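Local coordinates for mannitol dehydrogenase (Helicobacter pylori, PDB 3TWO), which probably catalyses the NADP(H)-dependent, zinc-assisted interconversion of cinnamyl alcohols and their aldehydes, as a medium-chain alcohol dehydrogenase, at residues Y257-L263 and N285-S291; K179-F185 and A201-A207; M191-Y195 and I311-I315. One frame throughout, in Å; residues are numbered along the deposited sequence.

Contact 1 (Y257-L263 and N285-S291). With NDP (NADPH dihydro-nicotinamide-adenine-dinucleotide phosphate), chain F.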
loop_
_atom_site.group_PDB
_atom_site.type_symbol
_atom_site.label_atom_id
_atom_site.label_comp_id
_atom_site.label_asym_id
_atom_site.label_seq_id
_atom_site.Cartn_x
_atom_site.Cartn_y
_atom_site.Cartn_z
ATOM N N TYR B 257 -7.430 -11.387 3.383
ATOM C CA TYR B 257 -7.032 -10.645 4.593
ATOM C C TYR B 257 -5.532 -10.856 4.828
ATOM O O TYR B 257 -5.098 -11.997 4.797
ATOM C CB TYR B 257 -7.835 -11.201 5.780
ATOM C CG TYR B 257 -7.552 -10.600 7.159
ATOM C CD1 TYR B 257 -8.296 -9.503 7.638
ATOM C CD2 TYR B 257 -6.604 -11.196 8.019
ATOM C CE1 TYR B 257 -8.074 -8.992 8.958
ATOM C CE2 TYR B 257 -6.341 -10.690 9.306
ATOM C CZ TYR B 257 -7.076 -9.594 9.782
ATOM O OH TYR B 257 -6.855 -9.146 11.083
ATOM N N ASN B 258 -4.759 -9.777 5.041
ATOM C CA ASN B 258 -3.307 -9.838 5.181
ATOM C C ASN B 258 -2.495 -10.286 3.942
ATOM O O ASN B 258 -1.295 -10.572 4.063
ATOM C CB ASN B 258 -2.909 -10.679 6.395
ATOM C CG ASN B 258 -1.605 -10.199 7.027
ATOM O OD1 ASN B 258 -1.325 -9.014 7.106
ATOM N ND2 ASN B 258 -0.797 -11.131 7.454
ATOM N N GLY B 259 -3.142 -10.370 2.784
ATOM C CA GLY B 259 -2.456 -10.582 1.500
ATOM C C GLY B 259 -1.627 -9.372 1.015
ATOM O O GLY B 259 -1.784 -8.239 1.521
ATOM N N ASP B 260 -0.690 -9.625 0.105
ATOM C CA ASP B 260 0.203 -8.562 -0.459
ATOM C C ASP B 260 -0.032 -8.363 -1.952
ATOM O O ASP B 260 -0.185 -9.354 -2.687
ATOM C CB ASP B 260 1.691 -8.948 -0.380
ATOM C CG ASP B 260 2.290 -8.905 1.002
ATOM O OD1 ASP B 260 3.420 -9.416 1.102
ATOM O OD2 ASP B 260 1.727 -8.369 1.967
ATOM N N LEU B 261 -0.037 -7.113 -2.409
ATOM C CA LEU B 261 0.012 -6.777 -3.832
ATOM C C LEU B 261 1.330 -6.037 -4.053
ATOM O O LEU B 261 1.569 -4.983 -3.421
ATOM C CB LEU B 261 -1.127 -5.826 -4.175
ATOM C CG LEU B 261 -1.189 -5.093 -5.525
ATOM C CD1 LEU B 261 -1.129 -6.132 -6.691
ATOM C CD2 LEU B 261 -2.493 -4.300 -5.640
ATOM N N ALA B 262 2.211 -6.653 -4.823
ATOM C CA ALA B 262 3.511 -6.120 -5.103
ATOM C C ALA B 262 3.415 -5.532 -6.519
ATOM O O ALA B 262 3.030 -6.246 -7.468
ATOM C CB ALA B 262 4.566 -7.251 -5.144
ATOM N N LEU B 263 3.839 -4.277 -6.654
ATOM C CA LEU B 263 3.759 -3.532 -7.902
ATOM C C LEU B 263 5.167 -3.414 -8.448
ATOM O O LEU B 263 6.044 -2.829 -7.794
ATOM C CB LEU B 263 3.192 -2.116 -7.654
ATOM C CG LEU B 263 1.826 -2.090 -7.012
ATOM C CD1 LEU B 263 1.348 -0.677 -6.595
ATOM C CD2 LEU B 263 0.729 -2.869 -7.845
ATOM N N ASN B 285 -7.080 -4.087 5.101
ATOM C CA ASN B 285 -6.242 -5.216 5.573
ATOM C C ASN B 285 -5.601 -5.958 4.413
ATOM O O ASN B 285 -5.271 -7.139 4.528
ATOM C CB ASN B 285 -7.019 -6.209 6.500
ATOM C CG ASN B 285 -7.526 -5.530 7.768
ATOM O OD1 ASN B 285 -6.770 -5.197 8.676
ATOM N ND2 ASN B 285 -8.779 -5.266 7.798
ATOM N N ARG B 286 -5.441 -5.270 3.293
ATOM C CA ARG B 286 -4.789 -5.848 2.134
ATOM C C ARG B 286 -3.650 -4.928 1.804
ATOM O O ARG B 286 -3.867 -3.708 1.539
ATOM C CB ARG B 286 -5.770 -5.903 0.976
ATOM C CG ARG B 286 -6.922 -6.833 1.222
ATOM C CD ARG B 286 -7.962 -6.544 0.180
ATOM N NE ARG B 286 -9.109 -7.450 0.236
ATOM C CZ ARG B 286 -10.254 -7.190 0.854
ATOM N NH1 ARG B 286 -10.403 -6.088 1.566
ATOM N NH2 ARG B 286 -11.242 -8.065 0.826
ATOM N N LYS B 287 -2.427 -5.464 1.839
ATOM C CA LYS B 287 -1.262 -4.570 1.833
ATOM C C LYS B 287 -0.723 -4.358 0.411
ATOM O O LYS B 287 -0.736 -5.285 -0.404
ATOM C CB LYS B 287 -0.179 -5.186 2.729
ATOM C CG LYS B 287 -0.633 -5.410 4.233
ATOM C CD LYS B 287 0.578 -5.609 5.118
ATOM C CE LYS B 287 0.146 -6.187 6.425
ATOM N NZ LYS B 287 1.342 -6.343 7.292
ATOM N N VAL B 288 -0.212 -3.176 0.114
ATOM C CA VAL B 288 0.329 -2.876 -1.209
ATOM C C VAL B 288 1.784 -2.382 -1.014
ATOM O O VAL B 288 2.074 -1.617 -0.078
ATOM C CB VAL B 288 -0.480 -1.742 -1.909
ATOM C CG1 VAL B 288 0.115 -1.403 -3.252
ATOM C CG2 VAL B 288 -2.030 -2.086 -2.095
ATOM N N TYR B 289 2.715 -2.819 -1.838
ATOM C CA TYR B 289 4.026 -2.145 -1.806
ATOM C C TYR B 289 4.572 -2.163 -3.204
ATOM O O TYR B 289 4.046 -2.919 -4.072
ATOM C CB TYR B 289 4.989 -2.815 -0.858
ATOM C CG TYR B 289 5.265 -4.266 -1.207
ATOM C CD1 TYR B 289 6.351 -4.582 -2.035
ATOM C CD2 TYR B 289 4.458 -5.332 -0.699
ATOM C CE1 TYR B 289 6.690 -5.926 -2.371
ATOM C CE2 TYR B 289 4.786 -6.715 -1.052
ATOM C CZ TYR B 289 5.886 -6.975 -1.883
ATOM O OH TYR B 289 6.293 -8.250 -2.233
ATOM N N GLY B 290 5.602 -1.350 -3.440
ATOM C CA GLY B 290 6.298 -1.372 -4.728
ATOM C C GLY B 290 7.629 -2.102 -4.576
ATOM O O GLY B 290 8.137 -2.234 -3.464
ATOM N N SER B 291 8.216 -2.512 -5.689
ATOM C CA SER B 291 9.561 -3.143 -5.674
ATOM C C SER B 291 10.330 -2.612 -6.893
ATOM O O SER B 291 9.757 -2.504 -7.964
ATOM C CB SER B 291 9.465 -4.678 -5.753
ATOM O OG SER B 291 10.665 -5.248 -5.280
HETATM P PA NDP F . 6.547 -6.759 -21.646
HETATM O O1A NDP F . 5.603 -6.120 -22.576
HETATM O O2A NDP F . 7.150 -8.207 -21.786
HETATM O O5B NDP F . 5.311 -7.504 -20.887
HETATM C C5B NDP F . 4.038 -6.765 -20.482
HETATM C C4B NDP F . 2.902 -7.781 -20.452
HETATM O O4B NDP F . 1.632 -7.315 -19.833
HETATM C C3B NDP F . 2.583 -8.212 -21.901
HETATM O O3B NDP F . 2.492 -9.687 -21.915
HETATM C C2B NDP F . 1.194 -7.563 -22.147
HETATM O O2B NDP F . 0.498 -8.430 -23.062
HETATM C C1B NDP F . 0.526 -7.689 -20.757
HETATM N N9A NDP F . -0.446 -6.609 -20.469
HETATM C C8A NDP F . -0.371 -5.343 -20.939
HETATM N N7A NDP F . -1.386 -4.678 -20.410
HETATM C C5A NDP F . -2.084 -5.496 -19.627
HETATM C C6A NDP F . -3.214 -5.336 -18.846
HETATM N N6A NDP F . -3.903 -4.148 -18.744
HETATM N N1A NDP F . -3.641 -6.413 -18.195
HETATM C C2A NDP F . -3.030 -7.577 -18.231
HETATM N N3A NDP F . -1.948 -7.754 -18.951
HETATM C C4A NDP F . -1.475 -6.719 -19.667
HETATM O O3 NDP F . 6.905 -5.983 -20.318
HETATM P PN NDP F . 8.008 -6.339 -19.324
HETATM O O1N NDP F . 7.725 -7.601 -18.603
HETATM O O2N NDP F . 9.460 -6.167 -19.844
HETATM O O5D NDP F . 7.863 -5.140 -18.315
HETATM C C5D NDP F . 6.487 -4.852 -17.767
HETATM C C4D NDP F . 6.488 -3.483 -16.965
HETATM O O4D NDP F . 7.434 -3.741 -15.910
HETATM C C3D NDP F . 6.997 -2.237 -17.739
HETATM O O3D NDP F . 6.185 -1.095 -17.349
HETATM C C2D NDP F . 8.462 -2.153 -17.253
HETATM O O2D NDP F . 8.909 -0.842 -17.292
HETATM C C1D NDP F . 8.284 -2.571 -15.775
HETATM N N1N NDP F . 9.561 -2.933 -15.073
HETATM C C2N NDP F . 9.734 -2.490 -13.743
HETATM C C3N NDP F . 10.890 -2.794 -13.043
HETATM C C7N NDP F . 11.001 -2.372 -11.579
HETATM O O7N NDP F . 9.983 -2.134 -10.908
HETATM N N7N NDP F . 12.205 -2.541 -11.044
HETATM C C4N NDP F . 11.919 -3.521 -13.685
HETATM C C5N NDP F . 11.745 -4.011 -15.013
HETATM C C6N NDP F . 10.593 -3.715 -15.711
HETATM P P2B NDP F . -0.362 -7.906 -24.258
HETATM O O1X NDP F . 0.170 -8.783 -25.537
HETATM O O2X NDP F . -1.788 -7.996 -23.928
HETATM O O3X NDP F . 0.089 -6.409 -24.549
#
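Strands 259-263 and 287-290 run parallel at 4.7 Å, their directions 24° apart, and Gly-259, Leu-261 and Leu-263 trade backbone hydrogen bonds with Lys-287, Tyr-289 and Ser-291 to form the last two strands of the Rossmann sheet. Ahead of the strands, where the chain turns a corner, Asn-258 N donates to Asn-285 O at 2.7 Å.

On one face lie Asp-260, Ala-262, Lys-287 and Tyr-289. With CG wedged between its backbone N and carbonyl carbon (chi1 60°), the Tyr-289 ring folds back over Ala-262, whose CA stands 4.1 Å from the ring centroid in a CH-pi contact. Asp-260 reaches the edge of this ring, OD1 lying 3.7 Å from Tyr-289 CE2 with carboxylate and ring planes 89° apart. Tyr-289 OH and Asp-260 OD1 share Ser-172 OG as a partner. Lys-287, extended beyond CG, passes beside Asn-258, and its NZ forms a salt bridge with Asp-260 OD1 of the second subunit; the reciprocal pair forms too. Strand 287-290, outermost within its own chain, is also backbone hydrogen-bonded to the second subunit, so the sheet probably continues across the dimer.

The other face is apolar: Leu-261 and Leu-263 meet Val-288 against helix 248-252, and Leu-263 CD1 packs on Val-288 CG1 at 3.6 Å. At the C-terminal end, in the cofactor pocket, Ser-291 O lies 3.0 Å from O7N of the NADPH carboxamide.

Contact 2 (K179-F185 and A201-A207). With NDP (NADPH dihydro-nicotinamide-adenine-dinucleotide phosphate), chain F.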
loop_
_atom_site.group_PDB
_atom_site.type_symbol
_atom_site.label_atom_id
_atom_site.label_comp_id
_atom_site.label_asym_id
_atom_site.label_seq_id
_atom_site.Cartn_x
_atom_site.Cartn_y
_atom_site.Cartn_z
ATOM N N LYS B 179 -1.166 -18.921 -2.499
ATOM C CA LYS B 179 -1.810 -18.543 -3.756
ATOM C C LYS B 179 -1.293 -17.210 -4.393
ATOM O O LYS B 179 -1.494 -16.108 -3.853
ATOM C CB LYS B 179 -3.322 -18.541 -3.622
ATOM C CG LYS B 179 -3.853 -19.904 -3.103
ATOM C CD LYS B 179 -5.410 -19.893 -3.101
ATOM C CE LYS B 179 -5.951 -21.319 -2.818
ATOM N NZ LYS B 179 -7.424 -21.186 -2.796
ATOM N N VAL B 180 -0.663 -17.338 -5.565
ATOM C CA VAL B 180 0.046 -16.229 -6.215
ATOM C C VAL B 180 -0.651 -15.847 -7.541
ATOM O O VAL B 180 -0.900 -16.703 -8.411
ATOM C CB VAL B 180 1.502 -16.699 -6.525
ATOM C CG1 VAL B 180 2.177 -15.880 -7.632
ATOM C CG2 VAL B 180 2.309 -16.729 -5.278
ATOM N N GLY B 181 -0.999 -14.570 -7.703
ATOM C CA GLY B 181 -1.433 -14.068 -9.026
ATOM C C GLY B 181 -0.289 -13.297 -9.712
ATOM O O GLY B 181 0.480 -12.569 -9.064
ATOM N N VAL B 182 -0.207 -13.432 -11.034
ATOM C CA VAL B 182 0.742 -12.694 -11.832
ATOM C C VAL B 182 -0.062 -11.899 -12.874
ATOM O O VAL B 182 -0.727 -12.472 -13.732
ATOM C CB VAL B 182 1.812 -13.586 -12.527
ATOM C CG1 VAL B 182 2.794 -12.697 -13.323
ATOM C CG2 VAL B 182 2.582 -14.411 -11.506
ATOM N N ALA B 183 -0.015 -10.576 -12.774
ATOM C CA ALA B 183 -0.750 -9.755 -13.724
ATOM C C ALA B 183 0.221 -9.258 -14.838
ATOM O O ALA B 183 1.237 -8.576 -14.551
ATOM C CB ALA B 183 -1.418 -8.589 -12.968
ATOM N N GLY B 184 -0.090 -9.571 -16.092
ATOM C CA GLY B 184 0.779 -9.220 -17.209
ATOM C C GLY B 184 1.709 -10.389 -17.512
ATOM O O GLY B 184 2.625 -10.661 -16.764
ATOM N N PHE B 185 1.448 -11.118 -18.595
ATOM C CA PHE B 185 2.166 -12.369 -18.821
ATOM C C PHE B 185 3.211 -12.186 -19.907
ATOM O O PHE B 185 3.155 -12.850 -20.947
ATOM C CB PHE B 185 1.164 -13.504 -19.159
ATOM C CG PHE B 185 1.770 -14.891 -19.251
ATOM C CD1 PHE B 185 2.712 -15.344 -18.303
ATOM C CD2 PHE B 185 1.322 -15.793 -20.243
ATOM C CE1 PHE B 185 3.231 -16.687 -18.350
ATOM C CE2 PHE B 185 1.853 -17.098 -20.324
ATOM C CZ PHE B 185 2.801 -17.550 -19.337
ATOM N N ALA B 201 4.302 -22.405 -5.129
ATOM C CA ALA B 201 3.042 -21.658 -5.187
ATOM C C ALA B 201 2.028 -22.278 -6.111
ATOM O O ALA B 201 2.359 -23.038 -7.028
ATOM C CB ALA B 201 3.245 -20.229 -5.599
ATOM N N GLU B 202 0.777 -21.930 -5.857
ATOM C CA GLU B 202 -0.291 -22.256 -6.746
ATOM C C GLU B 202 -0.506 -20.954 -7.537
ATOM O O GLU B 202 -0.881 -19.939 -6.951
ATOM C CB GLU B 202 -1.539 -22.666 -5.942
ATOM C CG GLU B 202 -2.540 -23.260 -6.804
ATOM C CD GLU B 202 -3.780 -23.821 -6.056
ATOM O OE1 GLU B 202 -4.331 -24.797 -6.591
ATOM O OE2 GLU B 202 -4.212 -23.331 -4.978
ATOM N N VAL B 203 -0.302 -21.002 -8.859
ATOM C CA VAL B 203 -0.146 -19.774 -9.623
ATOM C C VAL B 203 -1.312 -19.479 -10.544
ATOM O O VAL B 203 -1.756 -20.350 -11.310
ATOM C CB VAL B 203 1.176 -19.826 -10.425
ATOM C CG1 VAL B 203 1.414 -18.521 -11.224
ATOM C CG2 VAL B 203 2.320 -20.075 -9.441
ATOM N N SER B 204 -1.823 -18.254 -10.480
ATOM C CA SER B 204 -2.872 -17.812 -11.407
ATOM C C SER B 204 -2.238 -16.721 -12.294
ATOM O O SER B 204 -1.464 -15.876 -11.791
ATOM C CB SER B 204 -4.075 -17.222 -10.650
ATOM O OG SER B 204 -4.712 -18.171 -9.795
ATOM N N VAL B 205 -2.578 -16.716 -13.589
ATOM C CA VAL B 205 -2.061 -15.676 -14.464
ATOM C C VAL B 205 -3.218 -14.788 -14.982
ATOM O O VAL B 205 -4.339 -15.278 -15.279
ATOM C CB VAL B 205 -1.256 -16.324 -15.630
ATOM C CG1 VAL B 205 -0.967 -15.342 -16.744
ATOM C CG2 VAL B 205 0.030 -16.888 -15.085
ATOM N N PHE B 206 -2.956 -13.496 -15.106
ATOM C CA PHE B 206 -3.994 -12.593 -15.665
ATOM C C PHE B 206 -3.377 -11.973 -16.870
ATOM O O PHE B 206 -2.356 -11.304 -16.726
ATOM C CB PHE B 206 -4.396 -11.486 -14.671
ATOM C CG PHE B 206 -5.006 -12.023 -13.394
ATOM C CD1 PHE B 206 -4.201 -12.481 -12.354
ATOM C CD2 PHE B 206 -6.376 -12.065 -13.235
ATOM C CE1 PHE B 206 -4.799 -12.980 -11.133
ATOM C CE2 PHE B 206 -6.976 -12.571 -12.062
ATOM C CZ PHE B 206 -6.183 -13.030 -11.027
ATOM N N ALA B 207 -3.967 -12.214 -18.036
ATOM C CA ALA B 207 -3.451 -11.672 -19.326
ATOM C C ALA B 207 -4.646 -10.934 -19.989
ATOM O O ALA B 207 -5.665 -10.754 -19.310
ATOM C CB ALA B 207 -2.874 -12.811 -20.229
HETATM P PA NDP F . 6.547 -6.759 -21.646
HETATM O O1A NDP F . 5.603 -6.120 -22.576
HETATM O O2A NDP F . 7.150 -8.207 -21.786
HETATM O O5B NDP F . 5.311 -7.504 -20.887
HETATM C C5B NDP F . 4.038 -6.765 -20.482
HETATM C C4B NDP F . 2.902 -7.781 -20.452
HETATM O O4B NDP F . 1.632 -7.315 -19.833
HETATM C C3B NDP F . 2.583 -8.212 -21.901
HETATM O O3B NDP F . 2.492 -9.687 -21.915
HETATM C C2B NDP F . 1.194 -7.563 -22.147
HETATM O O2B NDP F . 0.498 -8.430 -23.062
HETATM C C1B NDP F . 0.526 -7.689 -20.757
HETATM N N9A NDP F . -0.446 -6.609 -20.469
HETATM C C8A NDP F . -0.371 -5.343 -20.939
HETATM N N7A NDP F . -1.386 -4.678 -20.410
HETATM C C5A NDP F . -2.084 -5.496 -19.627
HETATM C C6A NDP F . -3.214 -5.336 -18.846
HETATM N N6A NDP F . -3.903 -4.148 -18.744
HETATM N N1A NDP F . -3.641 -6.413 -18.195
HETATM C C2A NDP F . -3.030 -7.577 -18.231
HETATM N N3A NDP F . -1.948 -7.754 -18.951
HETATM C C4A NDP F . -1.475 -6.719 -19.667
HETATM O O3 NDP F . 6.905 -5.983 -20.318
HETATM P PN NDP F . 8.008 -6.339 -19.324
HETATM O O1N NDP F . 7.725 -7.601 -18.603
HETATM O O2N NDP F . 9.460 -6.167 -19.844
HETATM O O5D NDP F . 7.863 -5.140 -18.315
HETATM C C5D NDP F . 6.487 -4.852 -17.767
HETATM C C4D NDP F . 6.488 -3.483 -16.965
HETATM O O4D NDP F . 7.434 -3.741 -15.910
HETATM C C3D NDP F . 6.997 -2.237 -17.739
HETATM O O3D NDP F . 6.185 -1.095 -17.349
HETATM C C2D NDP F . 8.462 -2.153 -17.253
HETATM O O2D NDP F . 8.909 -0.842 -17.292
HETATM C C1D NDP F . 8.284 -2.571 -15.775
HETATM N N1N NDP F . 9.561 -2.933 -15.073
HETATM C C2N NDP F . 9.734 -2.490 -13.743
HETATM C C3N NDP F . 10.890 -2.794 -13.043
HETATM C C7N NDP F . 11.001 -2.372 -11.579
HETATM O O7N NDP F . 9.983 -2.134 -10.908
HETATM N N7N NDP F . 12.205 -2.541 -11.044
HETATM C C4N NDP F . 11.919 -3.521 -13.685
HETATM C C5N NDP F . 11.745 -4.011 -15.013
HETATM C C6N NDP F . 10.593 -3.715 -15.711
HETATM P P2B NDP F . -0.362 -7.906 -24.258
HETATM O O1X NDP F . 0.170 -8.783 -25.537
HETATM O O2X NDP F . -1.788 -7.996 -23.928
HETATM O O3X NDP F . 0.089 -6.409 -24.549
#
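The first beta-alpha-beta unit of the Rossmann fold brings strand 179-183 alongside strand 202-206, with helix 187-198 as the crossover and the NADPH pocket at the C-terminal ends of the strands. Five backbone hydrogen bonds zip the parallel pair, from Val-180 N to Glu-202 O up to Gly-184 N to Phe-206 O at 2.9 Å.

Val-180, Val-182, Val-203 and Val-205 form the face against the crossover helix. There Phe-185, its CG trans to the backbone N (chi1 -173°), swings back across Val-205 at about a right angle, CB resting 3.7 Å from Val-205 CG1. On the opposite face the Phe-206 ring turns its edge to the neighbouring strand, Val-182 O lying in the ring plane 3.7 Å from CD1. Its CE1 comes 4.1 Å from the CA of Gly-181, which has no side chain on this face. At the N-terminal ends of the strands Lys-179 and Glu-202 run side by side, but the lysine ammonium makes its salt bridge to Glu-233.

Gly-184 opens what fits a Rossmann-type GxGxxG turn, whose Gly-187 and Leu-188 amides bind the cofactor. Its backbone angles require glycine, and its bare CA lies 3.4 Å from O4B of the adenosine ribose.

Contact 3 (M191-Y195 and I311-I315)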
loop_
_atom_site.group_PDB
_atom_site.type_symbol
_atom_site.label_atom_id
_atom_site.label_comp_id
_atom_site.label_asym_id
_atom_site.label_seq_id
_atom_site.Cartn_x
_atom_site.Cartn_y
_atom_site.Cartn_z
ATOM N N MET B 191 8.836 -14.746 -15.952
ATOM C CA MET B 191 9.816 -15.030 -14.847
ATOM C C MET B 191 9.114 -15.216 -13.471
ATOM O O MET B 191 9.464 -16.134 -12.694
ATOM C CB MET B 191 10.893 -13.923 -14.741
ATOM C CG MET B 191 11.867 -13.936 -15.898
ATOM S SD MET B 191 12.489 -15.586 -16.303
ATOM C CE MET B 191 13.363 -16.139 -14.835
ATOM N N ALA B 192 8.151 -14.335 -13.165
ATOM C CA ALA B 192 7.373 -14.397 -11.849
ATOM C C ALA B 192 6.674 -15.749 -11.755
ATOM O O ALA B 192 6.707 -16.429 -10.714
ATOM C CB ALA B 192 6.279 -13.318 -11.811
ATOM N N VAL B 193 6.009 -16.125 -12.853
ATOM C CA VAL B 193 5.404 -17.454 -12.954
ATOM C C VAL B 193 6.389 -18.616 -12.656
ATOM O O VAL B 193 6.105 -19.476 -11.835
ATOM C CB VAL B 193 4.695 -17.667 -14.320
ATOM C CG1 VAL B 193 4.337 -19.208 -14.498
ATOM C CG2 VAL B 193 3.414 -16.847 -14.406
ATOM N N LYS B 194 7.551 -18.627 -13.316
ATOM C CA LYS B 194 8.519 -19.681 -13.101
ATOM C C LYS B 194 9.041 -19.742 -11.675
ATOM O O LYS B 194 9.106 -20.822 -11.097
ATOM C CB LYS B 194 9.686 -19.586 -14.084
ATOM C CG LYS B 194 9.226 -19.874 -15.523
ATOM C CD LYS B 194 10.113 -19.142 -16.536
ATOM C CE LYS B 194 9.979 -19.716 -17.929
ATOM N NZ LYS B 194 10.999 -20.760 -18.122
ATOM N N TYR B 195 9.407 -18.596 -11.117
ATOM C CA TYR B 195 9.907 -18.575 -9.755
ATOM C C TYR B 195 8.803 -19.036 -8.807
ATOM O O TYR B 195 9.059 -19.848 -7.948
ATOM C CB TYR B 195 10.417 -17.154 -9.340
ATOM C CG TYR B 195 11.715 -16.748 -10.036
ATOM C CD1 TYR B 195 11.875 -15.458 -10.605
ATOM C CD2 TYR B 195 12.783 -17.639 -10.111
ATOM C CE1 TYR B 195 13.037 -15.098 -11.263
ATOM C CE2 TYR B 195 13.966 -17.286 -10.718
ATOM C CZ TYR B 195 14.085 -16.015 -11.311
ATOM O OH TYR B 195 15.277 -15.714 -11.951
ATOM N N ILE B 311 16.108 -22.372 -14.242
ATOM C CA ILE B 311 14.978 -21.503 -14.401
ATOM C C ILE B 311 15.424 -20.310 -15.270
ATOM O O ILE B 311 16.163 -19.428 -14.809
ATOM C CB ILE B 311 14.546 -20.982 -13.035
ATOM C CG1 ILE B 311 14.116 -22.151 -12.156
ATOM C CG2 ILE B 311 13.388 -19.994 -13.163
ATOM C CD1 ILE B 311 13.794 -21.764 -10.653
ATOM N N TYR B 312 14.995 -20.312 -16.533
ATOM C CA TYR B 312 15.377 -19.314 -17.482
ATOM C C TYR B 312 14.185 -18.678 -18.192
ATOM O O TYR B 312 13.149 -19.330 -18.390
ATOM C CB TYR B 312 16.270 -19.940 -18.531
ATOM C CG TYR B 312 17.619 -20.371 -18.024
ATOM C CD1 TYR B 312 17.948 -21.742 -17.894
ATOM C CD2 TYR B 312 18.573 -19.420 -17.677
ATOM C CE1 TYR B 312 19.252 -22.149 -17.448
ATOM C CE2 TYR B 312 19.841 -19.808 -17.257
ATOM C CZ TYR B 312 20.169 -21.160 -17.151
ATOM O OH TYR B 312 21.430 -21.452 -16.720
ATOM N N PRO B 313 14.322 -17.379 -18.570
ATOM C CA PRO B 313 13.323 -16.765 -19.488
ATOM C C PRO B 313 13.172 -17.518 -20.800
ATOM O O PRO B 313 14.119 -18.184 -21.324
ATOM C CB PRO B 313 13.908 -15.375 -19.791
ATOM C CG PRO B 313 15.417 -15.523 -19.468
ATOM C CD PRO B 313 15.442 -16.460 -18.262
ATOM N N GLU B 314 11.970 -17.424 -21.315
ATOM C CA GLU B 314 11.601 -17.839 -22.663
ATOM C C GLU B 314 12.035 -16.679 -23.566
ATOM O O GLU B 314 11.558 -15.539 -23.417
ATOM C CB GLU B 314 10.078 -17.923 -22.725
ATOM C CG GLU B 314 9.470 -18.906 -21.779
ATOM C CD GLU B 314 9.860 -20.276 -22.197
ATOM O OE1 GLU B 314 9.628 -20.568 -23.401
ATOM O OE2 GLU B 314 10.432 -21.030 -21.366
ATOM N N ILE B 315 12.931 -16.946 -24.490
ATOM C CA ILE B 315 13.490 -15.847 -25.279
ATOM C C ILE B 315 13.359 -16.146 -26.741
ATOM O O ILE B 315 13.256 -17.317 -27.143
ATOM C CB ILE B 315 14.979 -15.558 -24.957
ATOM C CG1 ILE B 315 15.839 -16.771 -25.355
ATOM C CG2 ILE B 315 15.156 -15.363 -23.456
ATOM C CD1 ILE B 315 16.871 -16.431 -26.321
#
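Lys-194 and Met-191, one turn apart on helix 187-198, meet the irregular segment 311-315, which follows helix 296-308. The contact therefore ties the crossover helix of the Rossmann fold to the chain between helix 296-308 and strand 315-318, which pairs with strand 338-342 in the mixed sheet.

Its tightly packed part is apolar. Met-191 is bent at both chi2 and chi3 (-46° and -62°), which curls the thioether back over Pro-313. SD lies 3.4 Å from Pro-313 N and 3.6 Å from Pro-313 CD, while the terminal methyl reaches toward Ile-311. The CG2 branch of Ile-311 fits between two side chains of the helix, 3.7 Å from Tyr-195 CE2 and 3.8 Å from Lys-194 CB. Tyr-195 crosses the isoleucine obliquely. Its hydroxyl is hydrogen-bonded to Ser-306 and its ring meets Tyr-166 edge-to-face, so helices 158-171 and 296-308 close round the same apolar cluster.

The looser side is polar and partly exposed, formed by Lys-194 and Glu-314. The lysine chain passes Ile-311 and bends at its end (chi4 -92°), bringing NZ to Tyr-312 O at 2.6 Å, close to the line of the C=O bond. Glu-314 comes in across the lysine at about a right angle, and its OE2 makes a salt bridge at 3.3 Å from Lys-194 NZ whose hydrogen bond is weak.

One ammonium group thus grips a backbone carbonyl closely and a carboxylate more loosely. The short bond satisfies the Tyr-312 carbonyl and is consistent with holding the segment against the helix there, whereas the glutamate probably offsets part of the lysine charge at the longer, weaker bond.

Contacts 1 and 2 belong to the same six-stranded parallel sheet, their centres 15 Å apart, and both reach NADPH: contact 2 at the adenosine ribose, contact 1 at the carboxamide end. Contact 2 lies inside the subunit with no other chain touching it, whereas contact 1 includes the outermost strand of the subunit's own sheet and meets the second subunit, so Lys-287 and Asp-260 pair across the dimer. Contact 3 uses the helix that links the strands of contact 2, and the two touch where Val-193 packs on Val-182 and Val-205. Regular backbone ladders carry contacts 1 and 2; contact 3 depends on side chains, with a buried apolar cluster and a partly exposed lysine pairing.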